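Local atomic coordinates of alpha-galactosidase (Lactobacillus brevis, PDB entry 3MI6), a protein that probably releases terminal, non-reducing alpha-D-galactose from alpha-D-galactosides by hydrolysis, as a member of glycoside hydrolase family 36. Residues D[274-278]-D[279-283]; D[348-351]-D[352-356]; D[458-461]-D[462-466]. All coordinates share one frame; numbering follows the deposited sequence.

Contact 1 of 3, residues D[274-278]-D[279-283]; sequences TGINP and DEFGW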
loop_
_atom_site.group_PDB
_atom_site.type_symbol
_atom_site.label_atom_id
_atom_site.label_comp_id
_atom_site.label_asym_id
_atom_site.label_seq_id
_atom_site.Cartn_x
_atom_site.Cartn_y
_atom_site.Cartn_z
ATOM N N THR D 274 21.887 15.046 12.589
ATOM C CA THR D 274 22.993 14.191 12.152
ATOM C C THR D 274 24.369 14.581 12.707
ATOM O O THR D 274 24.742 15.744 12.714
ATOM C CB THR D 274 23.067 14.051 10.616
ATOM O OG1 THR D 274 23.082 15.341 10.008
ATOM C CG2 THR D 274 21.864 13.263 10.079
ATOM N N GLY D 275 25.116 13.595 13.184
ATOM C CA GLY D 275 26.480 13.810 13.621
ATOM C C GLY D 275 26.978 12.625 14.431
ATOM O O GLY D 275 26.532 11.487 14.255
ATOM N N ILE D 276 27.921 12.897 15.326
ATOM C CA ILE D 276 28.444 11.887 16.224
ATOM C C ILE D 276 27.331 11.355 17.123
ATOM O O ILE D 276 26.575 12.113 17.717
ATOM C CB ILE D 276 29.556 12.474 17.095
ATOM C CG1 ILE D 276 30.671 13.021 16.215
ATOM C CG2 ILE D 276 30.090 11.431 18.054
ATOM C CD1 ILE D 276 31.817 13.597 16.999
ATOM N N ASN D 277 27.236 10.042 17.211
ATOM C CA ASN D 277 26.250 9.403 18.053
ATOM C C ASN D 277 26.334 9.875 19.505
ATOM O O ASN D 277 27.318 9.603 20.184
ATOM C CB ASN D 277 26.472 7.894 17.982
ATOM C CG ASN D 277 25.375 7.111 18.650
ATOM O OD1 ASN D 277 25.364 5.881 18.572
ATOM N ND2 ASN D 277 24.433 7.809 19.300
ATOM N N PRO D 278 25.302 10.580 19.992
ATOM C CA PRO D 278 25.277 11.037 21.384
ATOM C C PRO D 278 25.511 9.916 22.392
ATOM O O PRO D 278 25.983 10.198 23.485
ATOM C CB PRO D 278 23.862 11.595 21.535
ATOM C CG PRO D 278 23.552 12.091 20.223
ATOM C CD PRO D 278 24.169 11.123 19.237
ATOM N N ASP D 279 25.189 8.678 22.038
ATOM C CA ASP D 279 25.471 7.545 22.904
ATOM C C ASP D 279 26.929 7.092 22.837
ATOM O O ASP D 279 27.566 7.115 21.768
ATOM C CB ASP D 279 24.544 6.387 22.555
ATOM C CG ASP D 279 23.157 6.557 23.151
ATOM O OD1 ASP D 279 23.073 6.764 24.385
ATOM O OD2 ASP D 279 22.159 6.479 22.395
ATOM N N GLU D 280 27.454 6.652 23.977
ATOM C CA GLU D 280 28.888 6.375 24.112
ATOM C C GLU D 280 29.722 7.559 23.657
ATOM O O GLU D 280 30.724 7.397 22.971
ATOM C CB GLU D 280 29.280 5.124 23.342
ATOM C CG GLU D 280 28.551 3.886 23.830
ATOM C CD GLU D 280 28.971 3.464 25.238
ATOM O OE1 GLU D 280 30.023 2.790 25.355
ATOM O OE2 GLU D 280 28.252 3.794 26.218
ATOM N N PHE D 281 29.281 8.756 24.025
ATOM C CA PHE D 281 30.045 9.958 23.744
ATOM C C PHE D 281 29.885 11.043 24.814
ATOM O O PHE D 281 28.793 11.261 25.380
ATOM C CB PHE D 281 29.713 10.530 22.376
ATOM C CG PHE D 281 30.242 11.919 22.169
ATOM C CD1 PHE D 281 31.500 12.121 21.628
ATOM C CD2 PHE D 281 29.476 13.026 22.515
ATOM C CE1 PHE D 281 31.986 13.407 21.437
ATOM C CE2 PHE D 281 29.941 14.303 22.334
ATOM C CZ PHE D 281 31.196 14.506 21.793
ATOM N N GLY D 282 30.994 11.724 25.072
ATOM C CA GLY D 282 31.045 12.788 26.046
ATOM C C GLY D 282 32.414 13.422 25.906
ATOM O O GLY D 282 33.422 12.710 25.834
ATOM N N TRP D 283 32.468 14.749 25.845
ATOM C CA TRP D 283 33.749 15.403 25.637
ATOM C C TRP D 283 34.061 16.459 26.681
ATOM O O TRP D 283 33.377 17.483 26.743
ATOM C CB TRP D 283 33.783 16.028 24.264
ATOM C CG TRP D 283 35.118 16.459 23.901
ATOM C CD1 TRP D 283 35.664 17.686 24.102
ATOM C CD2 TRP D 283 36.111 15.667 23.274
ATOM N NE1 TRP D 283 36.945 17.710 23.631
ATOM C CE2 TRP D 283 37.248 16.478 23.115
ATOM C CE3 TRP D 283 36.152 14.347 22.827
ATOM C CZ2 TRP D 283 38.416 16.017 22.531
ATOM C CZ3 TRP D 283 37.316 13.885 22.246
ATOM C CH2 TRP D 283 38.435 14.718 22.110
#
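Phe281 lays its ring across Ile276, bringing its CD1 to 3.9 Å from Ile276 CG2. The two side chains cross at about a right angle, with the methyl branch approaching the ring obliquely. With Phe281 CG trans to the backbone N (chi1 167°), the ring is turned toward Ile276, while Phe281 CB rests 3.4 Å from Asn277 O. Backbone meets one face of the same ring: Trp283 N stands 4.2 Å above the Phe281 plane, displaced toward the rim.

What folds the chain back is a type II beta turn from Pro278 to Phe281, with Asp279 and Glu280 at its corner; the left-handed backbone of Glu280 (phi 52°) completes it. The Pro278 ring, its CB touching Asp279 N at 3.2 Å, packs on Arg178 and Leu180 of strand 174-186 and on Leu259 of strand 258-264, so it ties the loop to the sheet it has just left. The Asn277 side chain lies against the backbone of Asp279, with Asn277 CG 3.7 Å from Asp279 N and 3.8 Å from Asp279 O. The Asn277 amide and the Asp279 carboxylate stand nearly perpendicular, their planes 81° apart. With an alanine here in place of Asn277 the amide would be gone, and a gap beside the Asp279 backbone, Leu221 and Asn257 would probably follow.

At the corner, the Glu280 carboxylate forms a salt bridge with Arg99 and a hydrogen bond with Gln91, both of the second subunit. The chemistry is thus divided: apolar contact between ring and methyl on the inside, a turn set by the backbone torsions of Asp279 and Glu280, and a charge carried on the corner into the interface between two copies of the protein.

Contact 2 of 3, residues D[348-351]-D[352-356]; sequences KLMT and IVNQA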
loop_
_atom_site.group_PDB
_atom_site.type_symbol
_atom_site.label_atom_id
_atom_site.label_comp_id
_atom_site.label_asym_id
_atom_site.label_seq_id
_atom_site.Cartn_x
_atom_site.Cartn_y
_atom_site.Cartn_z
ATOM N N LYS D 348 55.031 -18.651 -6.550
ATOM C CA LYS D 348 53.653 -18.840 -6.982
ATOM C C LYS D 348 53.054 -17.525 -7.437
ATOM O O LYS D 348 52.314 -17.484 -8.410
ATOM C CB LYS D 348 52.795 -19.436 -5.861
ATOM C CG LYS D 348 51.289 -19.438 -6.142
ATOM C CD LYS D 348 50.926 -20.313 -7.326
ATOM C CE LYS D 348 49.424 -20.283 -7.585
ATOM N NZ LYS D 348 48.978 -21.235 -8.650
ATOM N N LEU D 349 53.377 -16.447 -6.730
ATOM C CA LEU D 349 52.798 -15.141 -7.043
ATOM C C LEU D 349 53.381 -14.556 -8.328
ATOM O O LEU D 349 52.734 -13.765 -9.025
ATOM C CB LEU D 349 52.963 -14.157 -5.874
ATOM C CG LEU D 349 51.959 -14.260 -4.715
ATOM C CD1 LEU D 349 52.223 -13.152 -3.728
ATOM C CD2 LEU D 349 50.496 -14.218 -5.185
HETATM N N MSE D 350 54.606 -14.958 -8.643
HETATM C CA MSE D 350 55.248 -14.496 -9.857
HETATM C C MSE D 350 54.525 -15.036 -11.094
HETATM O O MSE D 350 54.356 -14.330 -12.089
HETATM C CB MSE D 350 56.724 -14.887 -9.867
HETATM C CG MSE D 350 57.558 -13.942 -10.695
HETATM SE SE MSE D 350 57.293 -12.109 -10.076
HETATM C CE MSE D 350 58.605 -12.125 -8.617
ATOM N N THR D 351 54.096 -16.290 -11.028
ATOM C CA THR D 351 53.315 -16.851 -12.115
ATOM C C THR D 351 52.098 -15.960 -12.364
ATOM O O THR D 351 51.727 -15.716 -13.511
ATOM C CB THR D 351 52.888 -18.324 -11.849
ATOM O OG1 THR D 351 51.907 -18.377 -10.805
ATOM C CG2 THR D 351 54.089 -19.180 -11.467
ATOM N N ILE D 352 51.492 -15.461 -11.291
ATOM C CA ILE D 352 50.338 -14.580 -11.416
ATOM C C ILE D 352 50.752 -13.284 -12.091
ATOM O O ILE D 352 50.232 -12.929 -13.146
ATOM C CB ILE D 352 49.673 -14.284 -10.040
ATOM C CG1 ILE D 352 49.099 -15.568 -9.436
ATOM C CG2 ILE D 352 48.559 -13.237 -10.172
ATOM C CD1 ILE D 352 48.167 -15.339 -8.259
ATOM N N VAL D 353 51.704 -12.591 -11.486
ATOM C CA VAL D 353 52.168 -11.312 -12.006
ATOM C C VAL D 353 52.477 -11.369 -13.506
ATOM O O VAL D 353 52.198 -10.419 -14.237
ATOM C CB VAL D 353 53.396 -10.793 -11.210
ATOM C CG1 VAL D 353 54.172 -9.770 -12.015
ATOM C CG2 VAL D 353 52.959 -10.206 -9.883
ATOM N N ASN D 354 53.042 -12.490 -13.955
ATOM C CA ASN D 354 53.447 -12.660 -15.351
ATOM C C ASN D 354 52.276 -12.845 -16.291
ATOM O O ASN D 354 52.213 -12.216 -17.349
ATOM C CB ASN D 354 54.406 -13.839 -15.495
ATOM C CG ASN D 354 55.851 -13.435 -15.315
ATOM O OD1 ASN D 354 56.691 -14.253 -14.930
ATOM N ND2 ASN D 354 56.153 -12.167 -15.595
ATOM N N GLN D 355 51.362 -13.727 -15.904
ATOM C CA GLN D 355 50.117 -13.904 -16.632
ATOM C C GLN D 355 49.314 -12.608 -16.614
ATOM O O GLN D 355 48.743 -12.210 -17.629
ATOM C CB GLN D 355 49.286 -15.032 -16.023
ATOM C CG GLN D 355 47.916 -15.215 -16.669
ATOM C CD GLN D 355 48.013 -15.748 -18.084
ATOM O OE1 GLN D 355 47.839 -16.941 -18.322
ATOM N NE2 GLN D 355 48.294 -14.867 -19.030
ATOM N N ALA D 356 49.273 -11.951 -15.457
ATOM C CA ALA D 356 48.505 -10.724 -15.308
ATOM C C ALA D 356 48.880 -9.718 -16.380
ATOM O O ALA D 356 48.014 -9.089 -16.987
ATOM C CB ALA D 356 48.722 -10.138 -13.945
#
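Ile352 packs back onto Leu349, one turn earlier in helix 346-358. Ile352 CB sits 3.3 Å from Leu349 O, against the carbonyl that receives the straight backbone bond from Val353 N (2.9 Å, N-H...O angle 174°). Next comes CG1 of Ile352, 3.9 Å from Lys348 O; it lies opposite the carbonyl carbon (chi1 -64°), which directs the longer branch toward the start of the helix. At the tip, Ile352 CD1 meets Leu349 CD2 at 4.0 Å, the two side chains lying side by side and pointing the same way.

Both leucine and isoleucine press on Phe364 of strand 363-366, and Ile352 also on Ile334 of strand 333-335. This is the inner face of the helix in a beta-alpha-beta crossover of the TIM barrel. Further round, the selenium of Met350, a selenomethionine, lies 4.3 Å from Val353 CB, and both residues reach helix 394-404.

The exposed Thr351 turns its hydroxyl back onto the main chain of the preceding turn (chi1 70°), where Thr351 OG1 donates to Lys348 O at 2.6 Å. Branched apolar side chains thus seal against the barrel strands, while on the solvent side the hydroxyl supplies a short bond to a carbonyl whose helical partner is distant, Lys348 O lying 3.6 Å from Ile352 N.

Contact 3 of 3, residues D[458-461]-D[462-466]; sequences DYLF and KLMSQ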
loop_
_atom_site.group_PDB
_atom_site.type_symbol
_atom_site.label_atom_id
_atom_site.label_comp_id
_atom_site.label_asym_id
_atom_site.label_seq_id
_atom_site.Cartn_x
_atom_site.Cartn_y
_atom_site.Cartn_z
ATOM N N ASP D 458 52.579 6.957 15.998
ATOM C CA ASP D 458 53.994 7.146 15.642
ATOM C C ASP D 458 54.665 5.846 15.244
ATOM O O ASP D 458 55.431 5.796 14.284
ATOM C CB ASP D 458 54.773 7.765 16.797
ATOM C CG ASP D 458 54.446 9.237 17.018
ATOM O OD1 ASP D 458 53.899 9.901 16.097
ATOM O OD2 ASP D 458 54.756 9.728 18.133
ATOM N N TYR D 459 54.373 4.796 16.000
ATOM C CA TYR D 459 54.917 3.475 15.736
ATOM C C TYR D 459 54.404 2.937 14.411
ATOM O O TYR D 459 55.143 2.291 13.661
ATOM C CB TYR D 459 54.561 2.517 16.878
ATOM C CG TYR D 459 54.942 1.075 16.633
ATOM C CD1 TYR D 459 56.244 0.627 16.847
ATOM C CD2 TYR D 459 54.001 0.157 16.202
ATOM C CE1 TYR D 459 56.599 -0.709 16.621
ATOM C CE2 TYR D 459 54.340 -1.165 15.977
ATOM C CZ TYR D 459 55.639 -1.596 16.189
ATOM O OH TYR D 459 55.961 -2.912 15.958
ATOM N N LEU D 460 53.134 3.208 14.122
ATOM C CA LEU D 460 52.531 2.703 12.902
ATOM C C LEU D 460 53.004 3.512 11.705
ATOM O O LEU D 460 53.362 2.944 10.671
ATOM C CB LEU D 460 51.009 2.706 13.004
ATOM C CG LEU D 460 50.471 1.711 14.031
ATOM C CD1 LEU D 460 48.969 1.855 14.179
ATOM C CD2 LEU D 460 50.843 0.302 13.654
ATOM N N PHE D 461 53.023 4.836 11.850
ATOM C CA PHE D 461 53.528 5.679 10.780
ATOM C C PHE D 461 54.945 5.283 10.392
ATOM O O PHE D 461 55.262 5.172 9.217
ATOM C CB PHE D 461 53.502 7.154 11.150
ATOM C CG PHE D 461 54.239 8.016 10.168
ATOM C CD1 PHE D 461 53.592 8.534 9.059
ATOM C CD2 PHE D 461 55.584 8.278 10.334
ATOM C CE1 PHE D 461 54.268 9.316 8.148
ATOM C CE2 PHE D 461 56.266 9.054 9.432
ATOM C CZ PHE D 461 55.612 9.574 8.336
ATOM N N LYS D 462 55.804 5.081 11.384
ATOM C CA LYS D 462 57.181 4.706 11.102
ATOM C C LYS D 462 57.270 3.371 10.364
ATOM O O LYS D 462 58.000 3.257 9.385
ATOM C CB LYS D 462 58.024 4.675 12.379
ATOM C CG LYS D 462 59.401 4.048 12.162
ATOM C CD LYS D 462 60.263 4.057 13.411
ATOM C CE LYS D 462 61.447 3.104 13.252
ATOM N NZ LYS D 462 62.123 2.826 14.552
ATOM N N LEU D 463 56.521 2.372 10.830
ATOM C CA LEU D 463 56.519 1.044 10.218
ATOM C C LEU D 463 55.998 1.004 8.777
ATOM O O LEU D 463 56.502 0.252 7.932
ATOM C CB LEU D 463 55.730 0.062 11.079
ATOM C CG LEU D 463 56.676 -0.949 11.722
ATOM C CD1 LEU D 463 55.949 -1.961 12.591
ATOM C CD2 LEU D 463 57.454 -1.642 10.621
HETATM N N MSE D 464 54.988 1.816 8.492
HETATM C CA MSE D 464 54.390 1.817 7.164
HETATM C C MSE D 464 55.210 2.599 6.138
HETATM O O MSE D 464 55.382 2.142 5.003
HETATM C CB MSE D 464 52.955 2.312 7.224
HETATM C CG MSE D 464 52.037 1.301 7.848
HETATM SE SE MSE D 464 50.161 1.816 7.769
HETATM C CE MSE D 464 49.786 1.785 9.659
ATOM N N SER D 465 55.721 3.762 6.540
ATOM C CA SER D 465 56.563 4.564 5.659
ATOM C C SER D 465 57.852 3.821 5.336
ATOM O O SER D 465 58.371 3.920 4.230
ATOM C CB SER D 465 56.849 5.935 6.268
ATOM O OG SER D 465 57.225 5.805 7.618
ATOM N N GLN D 466 58.353 3.054 6.292
ATOM C CA GLN D 466 59.542 2.260 6.035
ATOM C C GLN D 466 59.270 1.254 4.933
ATOM O O GLN D 466 60.172 0.893 4.178
ATOM C CB GLN D 466 60.015 1.546 7.300
ATOM C CG GLN D 466 60.612 2.480 8.332
ATOM C CD GLN D 466 61.228 1.748 9.504
ATOM O OE1 GLN D 466 61.014 0.545 9.691
ATOM N NE2 GLN D 466 61.999 2.475 10.308
#
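Ser465 reaches back one turn and grips the carbonyl of Phe461 twice: Ser465 OG donates to Phe461 O at 2.6 Å and the backbone N of Ser465 donates to it at 3.1 Å. The two donors come from opposite faces of the carbonyl plane, so this oxygen is held on both sides. The serine OG lies between its own backbone N and carbonyl carbon (chi1 47°), which brings it close to the helix and also 3.8 Å above one face of the Phe461 ring, toward the rim.

Beside this pair, Met464, a selenomethionine, bends at its last torsion and lays Met464 CE 3.7 Å from Leu460 CB. Met464 N bonds to Leu460 O at 2.9 Å, so main chain and side chain close the same turn. Leu460, Met464 and Ser465 make up the buried part. Tyr459 and Leu463, partly exposed, are also closely packed: they run alongside each other, Tyr459 CZ lies 3.6 Å from Leu463 CD1, and the Tyr459 ring meets Trp431 edge-to-face.

The loose side belongs to Lys462 and Asp458, both exposed. Only the root of the lysine leans on the previous turn, with Lys462 CB 3.4 Å from Asp458 O, and the rest of the chain runs out extended. Asp458 spends its carboxylate on a salt bridge to Arg514.

That arginine belongs to helix 500-518 and also makes a cation-pi contact with the Phe461 ring. Leu511 of the same helix packs on Leu460 and Met464, and Leu515 on Phe461 and Met464. Helix 454-471 thus lies side by side with helix 500-518 in the helical layer of the barrel, with the Met464 side chain about 5 Å from that of Trp478, a predicted substrate-binding residue at the end of strand 475-478.

In the fold
Contacts 2 and 3 are both helix turns on the outside of the TIM barrel, each with one buried apolar face and one face toward solvent, their centres about 29 Å apart. Contact 2 backs onto strands and helix 394-404, contact 3 onto helix 500-518. A hydroxyl donates to a carbonyl in both, but in contact 3 it joins a backbone bond to the same oxygen, whereas in contact 2 the backbone donor is distant. Contact 1 is a loop of the N-terminal domain, without helical bonding, and alone touches another subunit. Even so, helix 500-518 is shared: Ile276 and Trp283 of contact 1 rest on it, although contacts 1 and 3 stay about 17 Å apart at their nearest atoms.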